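Local coordinates for GPI-anchored protein LLG1 (Arabidopsis thaliana, PDB 6A5D), which is a GPI-anchored plant cell-surface protein that probably acts with receptor kinases as a co-receptor in the perception of RALF peptides, at residues T36-K41 / S80-Y85; P45-K50 / A94-E99; K57-P62 / T76-Y81. All coordinates share one frame; numbering follows the deposited sequence.

Contact 1 (T36-K41 / S80-Y85); sequences TIITSK and SYINLY. With FUC (alpha-L-fucopyranose), chain C.
I38 and I82 meet through their outermost methyls, CD1 to CD1 at 4.3 Å, in the single apolar side-chain contact between the short helix 36-39 and the long helix 74-86. The I38 chain is stretched out beyond CG1 (chi2 177°), which carries CD1 away from its own helix and across the gap. I38 thrusts this end methyl straight at I82, whose own last bond runs across that approach, so the I38 methyl meets the flank of the I82 chain end. Next to this pair, T39 approaches main chain: its CG2 lies 4.5 Å from Y85 O, at the outer limit of contact. With T39 OG1 held between the backbone N and the carbonyl carbon (chi1 62°), the methyl is the branch turned to the opposing helix.

The CB of Y85 is also directed toward segment 36-41, but its ring swings off to stand edge-to-face with Y35, and its hydroxyl is hydrogen-bonded to E31 O. F93 of helix 92-99 touches both isoleucines, while F59 packs on I38 and F56 on I82, so the sparse contact is completed by aromatic side chains.

On the glycan side of the short helix, T36 O receives two hydrogen bonds from S40, one from OG at 2.8 Å and one from N at 2.9 Å, arriving from opposite faces of the carbonyl plane. The OG bond holds the S40 hydroxyl near the fucose, where S40 OG lies 3.6 Å from FUC O3. T36 CG2 lies 3.9 Å from FUC C3, an apolar approach to the sugar ring. The whole is a single helical turn in an alpha-helical, disulfide-rich domain, with I38 set among aromatic side chains and T36, I37 and S40 beside a fucose-bearing glycan attached to the protein.

Contact 2 (P45-K50 / A94-E99); sequences PKYPPK and ANQCKE
Q96 reaches from helix 92-99 across P49 to Y47, and its side chain makes almost all of the direct contact. The backbones are close here, with the P49 and Q96 CA atoms 5.1 Å apart. At the root of the glutamine, Q96 CB sits 3.8 Å from P49 O. Farther out the chain runs extended (chi2 164°) past the proline CA, until Q96 NE2 comes to rest 3.5 Å from Y47 CB, oblique to the tyrosine ring. C52 packs against both Y47 and Q96 on this inner part. The CB of Y47 faces the glutamine, whereas its ring leads away to P89 and C42 and has P45 C over one face, near the rim.

P48 occupies the N-cap position of helix 49-60 and P49 the first turn, so the contact joins the start of helix 49-60 to the middle of helix 92-99. The disulfide between C53 and C97 ties the same two helices together one residue beyond Q96, with the C97 side chain pointing away from segment 45-50; it is one of four disulfides in this small cysteine-rich domain, and the one that joins two helices.

Toward solvent the packing gives way to water, and no hydrogen bond passes directly between the segments. One water donates to Y47 O at 2.6 Å and accepts from Q96 NE2 at 3.0 Å, so the amide that touches an apolar CB on one flank still has a polar partner. A second water donates to Q96 O at 2.8 Å, and its other link, to P49 O, is weak at 3.4 Å. P49 is exposed as a residue although its CA and CB pack on Q96, and the E99 side chain, although turned toward P49 from its CB, stays beyond close contact.

Contact 3 (K57-P62 / T76-Y81); sequences KDFACP and TTMFSY
F59 and A60 receive the sulfur of M78, which forms a Met-aromatic contact of the edge type where helix 49-60 packs against helix 74-86 near the centre of this alpha-helical domain without strands. Following the first helix, K57 faces another part of the fold: its NZ is hydrogen-bonded to E105 O and G103 O. D58, next in line, packs on I37 of the short helix 36-39.

F59 is the first residue to meet helix 74-86. With CG anti to the backbone N (chi1 176°), its ring lies alongside the methionine, the two side chains sliding past each other in opposite directions. M78 SD stands 4.1 Å from F59 CE2 and nearly in the ring plane, 89° off the normal, while M78 CG approaches the same ring carbon. Stacking on Y35 helps to fix the phenyl ring.

A60 follows, its CB pointing at the other helix and meeting M78 SD at 3.8 Å. This methyl is the closest part of the first helix to the sulfur. C61 makes its disulfide with C106 as the chain passes into a 3-10 segment, and C61 N still bonds to K57 O at 2.8 Å.

On the partner helix, T77 O accepts from both Y81 N and S80 OG, the two reaching it from the same face of its plane. The M78 chain is extended until its last torsion, where it bends (chi3 67°), and its CE comes to lie 4.0 Å above the plane of the F79 ring, over the centre.

Contact 3 is the core of the three, its centre about 3 Å from the centre of the chain and wholly buried; contacts 1 and 2 lie farther out and are partly buried. Helix 74-86 serves contact 3 through M78 and contact 1 through I82 and Y85, in segments that overlap at S80 and Y81, and helix 49-60 serves contacts 2 and 3 from its opposite ends. I38 CD1 packs 3.7 Å from F59 CB, making contacts 1 and 3 continuous. The chemistry follows position: sulfur, aromatic and methyl groups inside, aliphatic methyls beside a sugar-facing helix in contact 1, and an amide bridged by water in contact 2.

Contact 1 (T36-K41 / S80-Y85)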
ATOM      1  N   THR A  36      11.468   0.196  -2.809  1.00 10.38           N
ATOM      2  CA  THR A  36      12.247   1.427  -2.692  1.00 11.97           C
ATOM      3  C   THR A  36      11.437   2.660  -3.076  1.00 10.69           C
ATOM      4  O   THR A  36      11.669   3.743  -2.522  1.00 15.21           O
ATOM      5  CB  THR A  36      13.552   1.311  -3.481  1.00 11.73           C
ATOM      6  OG1 THR A  36      14.271   0.171  -3.001  1.00 11.83           O
ATOM      7  CG2 THR A  36      14.422   2.556  -3.298  1.00 12.39           C
ATOM      8  N   ILE A  37      10.466   2.522  -3.978  1.00 10.11           N
ATOM      9  CA  ILE A  37       9.625   3.674  -4.301  1.00 12.44           C
ATOM     10  C   ILE A  37       8.967   4.233  -3.041  1.00 12.91           C
ATOM     11  O   ILE A  37       8.826   5.453  -2.884  1.00 14.46           O
ATOM     12  CB  ILE A  37       8.605   3.321  -5.397  1.00 14.01           C
ATOM     13  CG1 ILE A  37       7.882   4.576  -5.860  1.00 15.22           C
ATOM     14  CG2 ILE A  37       7.614   2.251  -4.910  1.00 12.17           C
ATOM     15  CD1 ILE A  37       6.966   4.323  -7.012  1.00 19.18           C
ATOM     16  N   ILE A  38       8.589   3.354  -2.108  1.00 11.31           N
ATOM     17  CA  ILE A  38       8.004   3.812  -0.847  1.00  9.67           C
ATOM     18  C   ILE A  38       9.081   4.245   0.144  1.00 11.24           C
ATOM     19  O   ILE A  38       9.020   5.352   0.702  1.00 13.17           O
ATOM     20  CB  ILE A  38       7.084   2.740  -0.234  1.00 10.76           C
ATOM     21  CG1 ILE A  38       5.972   2.325  -1.207  1.00 10.22           C
ATOM     22  CG2 ILE A  38       6.513   3.266   1.094  1.00 10.92           C
ATOM     23  CD1 ILE A  38       5.073   1.223  -0.677  1.00  9.41           C
ATOM     24  N   THR A  39      10.075   3.383   0.399  1.00  9.54           N
ATOM     25  CA  THR A  39      11.025   3.660   1.479  1.00 12.07           C
ATOM     26  C   THR A  39      11.899   4.875   1.183  1.00 14.52           C
ATOM     27  O   THR A  39      12.346   5.550   2.125  1.00 13.86           O
ATOM     28  CB  THR A  39      11.887   2.435   1.818  1.00 13.27           C
ATOM     29  OG1 THR A  39      12.671   2.053   0.684  1.00 11.27           O
ATOM     30  CG2 THR A  39      11.028   1.264   2.231  1.00 14.74           C
ATOM     31  N   SER A  40      12.179   5.153  -0.097  1.00 11.02           N
ATOM     32  CA  SER A  40      12.989   6.318  -0.451  1.00 14.28           C
ATOM     33  C   SER A  40      12.215   7.623  -0.291  1.00 14.64           C
ATOM     34  O   SER A  40      12.827   8.679  -0.089  1.00 18.00           O
ATOM     35  CB  SER A  40      13.537   6.175  -1.871  1.00 13.56           C
ATOM     36  OG  SER A  40      12.531   6.383  -2.839  1.00 16.42           O
ATOM     37  N   LYS A  41      10.883   7.588  -0.433  1.00 12.41           N
ATOM     38  CA  LYS A  41      10.068   8.799  -0.362  1.00 12.88           C
ATOM     39  C   LYS A  41       9.366   9.006   0.971  1.00 14.31           C
ATOM     40  O   LYS A  41       8.875  10.111   1.222  1.00 14.91           O
ATOM     41  CB  LYS A  41       8.993   8.850  -1.457  1.00 15.94           C
ATOM     42  CG  LYS A  41       9.455   9.405  -2.783  1.00 20.30           C
ATOM     43  CD  LYS A  41       8.507   9.009  -3.894  1.00 20.88           C
ATOM     44  CE  LYS A  41       8.722   9.907  -5.105  1.00 27.84           C
ATOM     45  NZ  LYS A  41       8.828   9.160  -6.379  1.00 30.43           N
ATOM     46  N   SER A  80       1.733  -6.574   5.070  1.00 11.34           N
ATOM     47  CA  SER A  80       2.710  -7.190   5.963  1.00 11.46           C
ATOM     48  C   SER A  80       4.133  -6.928   5.484  1.00 13.66           C
ATOM     49  O   SER A  80       5.016  -6.619   6.293  1.00 12.99           O
ATOM     50  CB  SER A  80       2.427  -8.682   6.127  1.00 15.50           C
ATOM     51  OG  SER A  80       2.866  -9.417   5.004  1.00 22.59           O
ATOM     52  N   TYR A  81       4.363  -6.963   4.169  1.00 12.02           N
ATOM     53  CA  TYR A  81       5.710  -6.729   3.659  1.00 11.71           C
ATOM     54  C   TYR A  81       6.063  -5.251   3.591  1.00 11.15           C
ATOM     55  O   TYR A  81       7.208  -4.879   3.878  1.00 14.21           O
ATOM     56  CB  TYR A  81       5.925  -7.402   2.300  1.00 11.51           C
ATOM     57  CG  TYR A  81       6.167  -8.874   2.441  1.00 12.39           C
ATOM     58  CD1 TYR A  81       7.319  -9.340   3.072  1.00 13.61           C
ATOM     59  CD2 TYR A  81       5.240  -9.804   1.983  1.00 13.46           C
ATOM     60  CE1 TYR A  81       7.536 -10.689   3.236  1.00 15.24           C
ATOM     61  CE2 TYR A  81       5.455 -11.162   2.152  1.00 14.02           C
ATOM     62  CZ  TYR A  81       6.607 -11.592   2.778  1.00 16.73           C
ATOM     63  OH  TYR A  81       6.854 -12.939   2.944  1.00 18.68           O
ATOM     64  N   ILE A  82       5.112  -4.388   3.228  1.00 10.19           N
ATOM     65  CA  ILE A  82       5.379  -2.954   3.303  1.00 10.16           C
ATOM     66  C   ILE A  82       5.849  -2.591   4.699  1.00 11.27           C
ATOM     67  O   ILE A  82       6.874  -1.923   4.882  1.00 10.92           O
ATOM     68  CB  ILE A  82       4.114  -2.158   2.959  1.00 10.76           C
ATOM     69  CG1 ILE A  82       3.767  -2.331   1.487  1.00 10.05           C
ATOM     70  CG2 ILE A  82       4.296  -0.696   3.359  1.00 10.65           C
ATOM     71  CD1 ILE A  82       2.444  -1.671   1.095  1.00 11.39           C
ATOM     72  N   ASN A  83       5.118  -3.063   5.702  1.00 13.03           N
ATOM     73  CA  ASN A  83       5.393  -2.638   7.063  1.00 12.26           C
ATOM     74  C   ASN A  83       6.671  -3.269   7.589  1.00 13.40           C
ATOM     75  O   ASN A  83       7.399  -2.636   8.365  1.00 13.42           O
ATOM     76  CB  ASN A  83       4.201  -2.991   7.939  1.00 12.57           C
ATOM     77  CG  ASN A  83       2.936  -2.250   7.527  1.00 12.97           C
ATOM     78  OD1 ASN A  83       2.994  -1.242   6.820  1.00 13.55           O
ATOM     79  ND2 ASN A  83       1.792  -2.750   7.970  1.00 13.94           N
ATOM     80  N   LEU A  84       6.957  -4.502   7.172  1.00 13.02           N
ATOM     81  CA  LEU A  84       8.187  -5.171   7.578  1.00 12.40           C
ATOM     82  C   LEU A  84       9.414  -4.498   6.974  1.00 14.13           C
ATOM     83  O   LEU A  84      10.351  -4.117   7.688  1.00 14.47           O
ATOM     84  CB  LEU A  84       8.123  -6.640   7.167  1.00 13.17           C
ATOM     85  CG  LEU A  84       9.435  -7.384   7.397  1.00 15.60           C
ATOM     86  CD1 LEU A  84       9.769  -7.406   8.884  1.00 20.34           C
ATOM     87  CD2 LEU A  84       9.335  -8.794   6.830  1.00 16.74           C
ATOM     88  N   TYR A  85       9.438  -4.355   5.649  1.00 13.43           N
ATOM     89  CA  TYR A  85      10.625  -3.827   4.993  1.00 13.10           C
ATOM     90  C   TYR A  85      10.826  -2.340   5.270  1.00 13.88           C
ATOM     91  O   TYR A  85      11.969  -1.866   5.294  1.00 14.94           O
ATOM     92  CB  TYR A  85      10.536  -4.068   3.486  1.00 13.82           C
ATOM     93  CG  TYR A  85      10.531  -5.527   3.060  1.00 13.33           C
ATOM     94  CD1 TYR A  85      11.263  -6.485   3.757  1.00 15.29           C
ATOM     95  CD2 TYR A  85       9.785  -5.948   1.960  1.00 13.67           C
ATOM     96  CE1 TYR A  85      11.267  -7.816   3.361  1.00 15.01           C
ATOM     97  CE2 TYR A  85       9.779  -7.275   1.560  1.00 12.64           C
ATOM     98  CZ  TYR A  85      10.525  -8.205   2.257  1.00 14.70           C
ATOM     99  OH  TYR A  85      10.530  -9.526   1.875  1.00 15.39           O
TER
HETATM  100  C1  FUC C   3      14.684   3.412  -8.121  1.00 12.78           C
HETATM  101  C2  FUC C   3      13.321   4.040  -7.818  1.00 14.77           C
HETATM  102  C3  FUC C   3      13.328   4.693  -6.423  1.00 15.77           C
HETATM  103  C4  FUC C   3      14.483   5.695  -6.334  1.00 15.53           C
HETATM  104  C5  FUC C   3      15.801   4.972  -6.655  1.00 14.83           C
HETATM  105  C6  FUC C   3      17.035   5.864  -6.658  1.00 15.65           C
HETATM  106  O2  FUC C   3      12.320   3.070  -7.920  1.00 13.39           O
HETATM  107  O3  FUC C   3      12.110   5.396  -6.246  1.00 15.96           O
HETATM  108  O4  FUC C   3      14.279   6.732  -7.276  1.00 15.52           O
HETATM  109  O5  FUC C   3      15.734   4.360  -7.965  1.00 13.43           O

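Contact 2 (P45-K50 / A94-E99)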
ATOM      1  N   PRO A  45      10.580   9.631  11.747  1.00 17.14           N
ATOM      2  CA  PRO A  45       9.262   9.313  12.307  1.00 16.92           C
ATOM      3  C   PRO A  45       8.143  10.274  11.873  1.00 17.58           C
ATOM      4  O   PRO A  45       6.969   9.926  11.987  1.00 19.15           O
ATOM      5  CB  PRO A  45       9.494   9.428  13.813  1.00 18.55           C
ATOM      6  CG  PRO A  45      10.591  10.417  13.938  1.00 19.73           C
ATOM      7  CD  PRO A  45      11.476  10.243  12.743  1.00 17.58           C
ATOM      8  N   LYS A  46       8.493  11.452  11.359  1.00 16.30           N
ATOM      9  CA  LYS A  46       7.494  12.402  10.858  1.00 16.38           C
ATOM     10  C   LYS A  46       7.224  12.132   9.378  1.00 16.11           C
ATOM     11  O   LYS A  46       7.665  12.855   8.482  1.00 16.56           O
ATOM     12  CB  LYS A  46       7.925  13.838  11.127  1.00 19.76           C
ATOM     13  CG  LYS A  46       7.874  14.209  12.597  1.00 20.92           C
ATOM     14  CD  LYS A  46       8.123  15.687  12.800  1.00 26.63           C
ATOM     15  CE  LYS A  46       7.938  16.060  14.248  1.00 26.60           C
ATOM     16  NZ  LYS A  46       6.639  15.530  14.733  1.00 29.29           N
ATOM     17  N   TYR A  47       6.505  11.045   9.132  1.00 14.14           N
ATOM     18  CA  TYR A  47       6.199  10.621   7.773  1.00 13.82           C
ATOM     19  C   TYR A  47       5.380  11.688   7.045  1.00 14.75           C
ATOM     20  O   TYR A  47       4.358  12.144   7.569  1.00 15.00           O
ATOM     21  CB  TYR A  47       5.400   9.323   7.807  1.00 12.34           C
ATOM     22  CG  TYR A  47       6.063   8.176   8.542  1.00 12.20           C
ATOM     23  CD1 TYR A  47       7.107   7.471   7.976  1.00 11.45           C
ATOM     24  CD2 TYR A  47       5.591   7.756   9.783  1.00 13.13           C
ATOM     25  CE1 TYR A  47       7.692   6.404   8.640  1.00 12.86           C
ATOM     26  CE2 TYR A  47       6.166   6.693  10.444  1.00 13.01           C
ATOM     27  CZ  TYR A  47       7.218   6.017   9.867  1.00 12.90           C
ATOM     28  OH  TYR A  47       7.804   4.958  10.524  1.00 10.65           O
ATOM     29  N   PRO A  48       5.815  12.146   5.878  1.00 11.97           N
ATOM     30  CA  PRO A  48       5.030  13.152   5.125  1.00 12.32           C
ATOM     31  C   PRO A  48       3.770  12.528   4.545  1.00 11.59           C
ATOM     32  O   PRO A  48       3.853  11.643   3.685  1.00 12.31           O
ATOM     33  CB  PRO A  48       5.997  13.556   4.000  1.00 13.62           C
ATOM     34  CG  PRO A  48       6.889  12.344   3.831  1.00 13.67           C
ATOM     35  CD  PRO A  48       7.069  11.774   5.202  1.00 12.35           C
ATOM     36  N   PRO A  49       2.581  12.980   4.952  1.00  9.35           N
ATOM     37  CA  PRO A  49       1.347  12.258   4.556  1.00 10.94           C
ATOM     38  C   PRO A  49       1.100  12.184   3.055  1.00 11.22           C
ATOM     39  O   PRO A  49       0.755  11.111   2.542  1.00 11.85           O
ATOM     40  CB  PRO A  49       0.234  12.986   5.323  1.00 10.65           C
ATOM     41  CG  PRO A  49       0.814  14.350   5.601  1.00 11.08           C
ATOM     42  CD  PRO A  49       2.293  14.146   5.804  1.00 13.27           C
ATOM     43  N   LYS A  50       1.206  13.307   2.344  1.00 11.45           N
ATOM     44  CA  LYS A  50       0.897  13.294   0.919  1.00 12.59           C
ATOM     45  C   LYS A  50       1.940  12.504   0.134  1.00 10.15           C
ATOM     46  O   LYS A  50       1.592  11.690  -0.735  1.00 11.92           O
ATOM     47  CB  LYS A  50       0.781  14.723   0.386  1.00 17.69           C
ATOM     48  CG  LYS A  50       0.424  14.786  -1.096  1.00 21.19           C
ATOM     49  CD  LYS A  50       0.030  16.191  -1.534  1.00 28.04           C
ATOM     50  CE  LYS A  50      -1.132  16.735  -0.711  1.00 29.94           C
ATOM     51  NZ  LYS A  50      -2.019  17.633  -1.511  1.00 36.72           N
ATOM     52  N   ALA A  94      -2.964   3.641   4.899  1.00  9.84           N
ATOM     53  CA  ALA A  94      -4.414   3.764   4.879  1.00 10.93           C
ATOM     54  C   ALA A  94      -4.863   5.065   5.537  1.00 10.92           C
ATOM     55  O   ALA A  94      -5.690   5.804   4.984  1.00 12.11           O
ATOM     56  CB  ALA A  94      -5.032   2.564   5.594  1.00 14.33           C
ATOM     57  N   ASN A  95      -4.300   5.384   6.706  1.00 12.68           N
ATOM     58  CA  ASN A  95      -4.671   6.611   7.412  1.00 11.03           C
ATOM     59  C   ASN A  95      -4.268   7.838   6.614  1.00 12.46           C
ATOM     60  O   ASN A  95      -5.076   8.757   6.423  1.00 10.40           O
ATOM     61  CB  ASN A  95      -4.002   6.649   8.789  1.00 12.22           C
ATOM     62  CG  ASN A  95      -4.615   5.669   9.762  1.00 18.57           C
ATOM     63  OD1 ASN A  95      -5.724   5.191   9.560  1.00 17.42           O
ATOM     64  ND2 ASN A  95      -3.896   5.381  10.844  1.00 25.52           N
ATOM     65  N   GLN A  96      -3.013   7.873   6.141  1.00 12.54           N
ATOM     66  CA  GLN A  96      -2.538   9.042   5.400  1.00 11.06           C
ATOM     67  C   GLN A  96      -3.357   9.281   4.139  1.00 10.97           C
ATOM     68  O   GLN A  96      -3.715  10.425   3.832  1.00  9.73           O
ATOM     69  CB  GLN A  96      -1.066   8.898   5.003  1.00 11.19           C
ATOM     70  CG  GLN A  96      -0.085   8.775   6.147  1.00 11.23           C
ATOM     71  CD  GLN A  96       1.252   8.247   5.674  1.00 11.51           C
ATOM     72  OE1 GLN A  96       1.309   7.324   4.836  1.00 13.85           O
ATOM     73  NE2 GLN A  96       2.342   8.825   6.191  1.00 12.43           N
ATOM     74  N   CYS A  97      -3.652   8.219   3.377  1.00  9.91           N
ATOM     75  CA  CYS A  97      -4.402   8.406   2.143  1.00 10.37           C
ATOM     76  C   CYS A  97      -5.828   8.850   2.449  1.00 11.26           C
ATOM     77  O   CYS A  97      -6.393   9.683   1.729  1.00  9.68           O
ATOM     78  CB  CYS A  97      -4.392   7.120   1.311  1.00 10.32           C
ATOM     79  SG  CYS A  97      -2.835   6.753   0.496  1.00 10.20           S
ATOM     80  N   LYS A  98      -6.430   8.301   3.508  1.00  9.39           N
ATOM     81  CA  LYS A  98      -7.788   8.706   3.853  1.00 12.08           C
ATOM     82  C   LYS A  98      -7.824  10.158   4.308  1.00 12.83           C
ATOM     83  O   LYS A  98      -8.856  10.821   4.153  1.00 13.82           O
ATOM     84  CB  LYS A  98      -8.379   7.773   4.909  1.00 12.34           C
ATOM     85  CG  LYS A  98      -8.795   6.409   4.364  1.00 13.02           C
ATOM     86  CD  LYS A  98      -9.072   5.406   5.477  1.00 18.60           C
ATOM     87  CE  LYS A  98     -10.267   5.741   6.300  1.00 23.47           C
ATOM     88  NZ  LYS A  98     -10.437   4.650   7.313  1.00 27.06           N
ATOM     89  N   GLU A  99      -6.698  10.679   4.811  1.00 13.06           N
ATOM     90  CA  GLU A  99      -6.578  12.104   5.107  1.00 13.15           C
ATOM     91  C   GLU A  99      -6.487  12.966   3.856  1.00 14.19           C
ATOM     92  O   GLU A  99      -6.726  14.177   3.931  1.00 19.23           O
ATOM     93  CB  GLU A  99      -5.415  12.383   6.067  1.00 12.77           C
ATOM     94  CG  GLU A  99      -5.603  11.762   7.442  1.00 13.47           C
ATOM     95  CD  GLU A  99      -4.502  12.123   8.433  1.00 15.99           C
ATOM     96  OE1 GLU A  99      -3.546  12.847   8.068  1.00 14.08           O
ATOM     97  OE2 GLU A  99      -4.633  11.707   9.608  1.00 18.20           O
TER
HETATM   98  O   HOH W   1       2.068  10.985   8.217  1.00 19.22           O
HETATM   99  O   HOH W   2      -2.389  12.230   2.202  1.00 14.11           O

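Contact 3 (K57-P62 / T76-Y81)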
ATOM      1  N   LYS A  57       0.375   4.558  -3.366  1.00  8.76           N
ATOM      2  CA  LYS A  57      -0.468   4.382  -4.548  1.00  9.42           C
ATOM      3  C   LYS A  57       0.369   4.018  -5.761  1.00  8.84           C
ATOM      4  O   LYS A  57       0.009   3.112  -6.523  1.00  9.72           O
ATOM      5  CB  LYS A  57      -1.259   5.663  -4.814  1.00  9.56           C
ATOM      6  CG  LYS A  57      -2.449   5.806  -3.865  1.00 10.18           C
ATOM      7  CD  LYS A  57      -3.245   7.095  -4.050  1.00  9.96           C
ATOM      8  CE  LYS A  57      -4.404   7.132  -3.063  1.00 10.24           C
ATOM      9  NZ  LYS A  57      -5.320   8.294  -3.308  1.00 10.87           N
ATOM     10  N   ASP A  58       1.524   4.672  -5.929  1.00  9.35           N
ATOM     11  CA  ASP A  58       2.395   4.344  -7.056  1.00  9.18           C
ATOM     12  C   ASP A  58       2.855   2.888  -6.999  1.00 10.38           C
ATOM     13  O   ASP A  58       2.967   2.220  -8.038  1.00  9.10           O
ATOM     14  CB  ASP A  58       3.575   5.309  -7.117  1.00 11.88           C
ATOM     15  CG  ASP A  58       3.196   6.671  -7.675  1.00 12.14           C
ATOM     16  OD1 ASP A  58       2.171   6.772  -8.381  1.00 12.98           O
ATOM     17  OD2 ASP A  58       3.931   7.644  -7.425  1.00 12.44           O
ATOM     18  N   PHE A  59       3.086   2.373  -5.786  1.00 10.73           N
ATOM     19  CA  PHE A  59       3.495   0.983  -5.608  1.00  8.44           C
ATOM     20  C   PHE A  59       2.329   0.025  -5.823  1.00 10.35           C
ATOM     21  O   PHE A  59       2.485  -1.021  -6.472  1.00 10.94           O
ATOM     22  CB  PHE A  59       4.045   0.782  -4.190  1.00 10.16           C
ATOM     23  CG  PHE A  59       4.411  -0.654  -3.885  1.00 10.50           C
ATOM     24  CD1 PHE A  59       5.691  -1.123  -4.166  1.00  9.31           C
ATOM     25  CD2 PHE A  59       3.479  -1.535  -3.337  1.00 10.66           C
ATOM     26  CE1 PHE A  59       6.031  -2.450  -3.897  1.00  9.55           C
ATOM     27  CE2 PHE A  59       3.815  -2.863  -3.069  1.00 10.71           C
ATOM     28  CZ  PHE A  59       5.086  -3.322  -3.362  1.00 11.27           C
ATOM     29  N   ALA A  60       1.158   0.359  -5.274  1.00 10.65           N
ATOM     30  CA  ALA A  60       0.093  -0.611  -5.057  1.00 10.30           C
ATOM     31  C   ALA A  60      -0.998  -0.551  -6.109  1.00  9.56           C
ATOM     32  O   ALA A  60      -1.601  -1.577  -6.411  1.00 10.36           O
ATOM     33  CB  ALA A  60      -0.538  -0.398  -3.669  1.00  9.47           C
ATOM     34  N   CYS A  61      -1.244   0.617  -6.685  1.00 10.56           N
ATOM     35  CA  CYS A  61      -2.304   0.742  -7.677  1.00 10.21           C
ATOM     36  C   CYS A  61      -2.169  -0.195  -8.875  1.00 12.38           C
ATOM     37  O   CYS A  61      -3.217  -0.597  -9.412  1.00 10.72           O
ATOM     38  CB  CYS A  61      -2.459   2.201  -8.117  1.00  8.49           C
ATOM     39  SG  CYS A  61      -3.204   3.238  -6.838  1.00 74.81           S
ATOM     40  N   PRO A  62      -0.976  -0.584  -9.338  1.00 10.35           N
ATOM     41  CA  PRO A  62      -0.929  -1.576 -10.425  1.00 11.10           C
ATOM     42  C   PRO A  62      -1.524  -2.920 -10.047  1.00 11.43           C
ATOM     43  O   PRO A  62      -1.751  -3.748 -10.934  1.00 12.54           O
ATOM     44  CB  PRO A  62       0.555  -1.662 -10.810  1.00 11.05           C
ATOM     45  CG  PRO A  62       1.240  -0.521 -10.130  1.00 11.93           C
ATOM     46  CD  PRO A  62       0.343   0.027  -9.055  1.00 10.73           C
ATOM     47  N   THR A  76      -3.594  -8.354   2.775  1.00 11.56           N
ATOM     48  CA  THR A  76      -2.885  -8.551   4.042  1.00 13.95           C
ATOM     49  C   THR A  76      -1.411  -8.886   3.815  1.00 14.20           C
ATOM     50  O   THR A  76      -0.539  -8.428   4.562  1.00 13.55           O
ATOM     51  CB  THR A  76      -3.578  -9.603   4.919  1.00 15.33           C
ATOM     52  OG1 THR A  76      -3.630 -10.860   4.234  1.00 19.49           O
ATOM     53  CG2 THR A  76      -4.989  -9.168   5.283  1.00 16.97           C
ATOM     54  N   THR A  77      -1.107  -9.672   2.780  1.00 11.51           N
ATOM     55  CA  THR A  77       0.286  -9.985   2.474  1.00 12.05           C
ATOM     56  C   THR A  77       1.058  -8.730   2.080  1.00 11.17           C
ATOM     57  O   THR A  77       2.172  -8.504   2.558  1.00 13.19           O
ATOM     58  CB  THR A  77       0.398 -11.064   1.391  1.00 14.51           C
ATOM     59  OG1 THR A  77      -0.231 -12.274   1.839  1.00 15.83           O
ATOM     60  CG2 THR A  77       1.866 -11.363   1.095  1.00 16.33           C
ATOM     61  N   MET A  78       0.478  -7.893   1.216  1.00 10.66           N
ATOM     62  CA  MET A  78       1.165  -6.675   0.802  1.00 11.87           C
ATOM     63  C   MET A  78       1.468  -5.777   1.990  1.00 11.40           C
ATOM     64  O   MET A  78       2.593  -5.291   2.145  1.00 12.66           O
ATOM     65  CB  MET A  78       0.342  -5.905  -0.222  1.00 11.50           C
ATOM     66  CG  MET A  78       1.044  -4.619  -0.592  1.00 10.00           C
ATOM     67  SD  MET A  78       0.049  -3.527  -1.624  1.00 19.44           S
ATOM     68  CE  MET A  78      -1.268  -3.068  -0.502  1.00 11.68           C
ATOM     69  N   PHE A  79       0.462  -5.517   2.819  1.00 10.99           N
ATOM     70  CA  PHE A  79       0.687  -4.651   3.972  1.00 12.43           C
ATOM     71  C   PHE A  79       1.724  -5.249   4.921  1.00 11.75           C
ATOM     72  O   PHE A  79       2.548  -4.523   5.499  1.00 15.17           O
ATOM     73  CB  PHE A  79      -0.635  -4.368   4.685  1.00 13.02           C
ATOM     74  CG  PHE A  79      -1.492  -3.347   3.982  1.00 12.12           C
ATOM     75  CD1 PHE A  79      -1.055  -2.034   3.856  1.00 12.95           C
ATOM     76  CD2 PHE A  79      -2.748  -3.685   3.495  1.00 12.96           C
ATOM     77  CE1 PHE A  79      -1.843  -1.070   3.235  1.00 15.38           C
ATOM     78  CE2 PHE A  79      -3.549  -2.731   2.859  1.00 14.87           C
ATOM     79  CZ  PHE A  79      -3.094  -1.420   2.728  1.00 15.62           C
ATOM     80  N   SER A  80       1.733  -6.574   5.070  1.00 11.34           N
ATOM     81  CA  SER A  80       2.710  -7.190   5.963  1.00 11.46           C
ATOM     82  C   SER A  80       4.133  -6.928   5.484  1.00 13.66           C
ATOM     83  O   SER A  80       5.016  -6.619   6.293  1.00 12.99           O
ATOM     84  CB  SER A  80       2.427  -8.682   6.127  1.00 15.50           C
ATOM     85  OG  SER A  80       2.866  -9.417   5.004  1.00 22.59           O
ATOM     86  N   TYR A  81       4.363  -6.963   4.169  1.00 12.02           N
ATOM     87  CA  TYR A  81       5.710  -6.729   3.659  1.00 11.71           C
ATOM     88  C   TYR A  81       6.063  -5.251   3.591  1.00 11.15           C
ATOM     89  O   TYR A  81       7.208  -4.879   3.878  1.00 14.21           O
ATOM     90  CB  TYR A  81       5.925  -7.402   2.300  1.00 11.51           C
ATOM     91  CG  TYR A  81       6.167  -8.874   2.441  1.00 12.39           C
ATOM     92  CD1 TYR A  81       7.319  -9.340   3.072  1.00 13.61           C
ATOM     93  CD2 TYR A  81       5.240  -9.804   1.983  1.00 13.46           C
ATOM     94  CE1 TYR A  81       7.536 -10.689   3.236  1.00 15.24           C
ATOM     95  CE2 TYR A  81       5.455 -11.162   2.152  1.00 14.02           C
ATOM     96  CZ  TYR A  81       6.607 -11.592   2.778  1.00 16.73           C
ATOM     97  OH  TYR A  81       6.854 -12.939   2.944  1.00 18.68           O
TER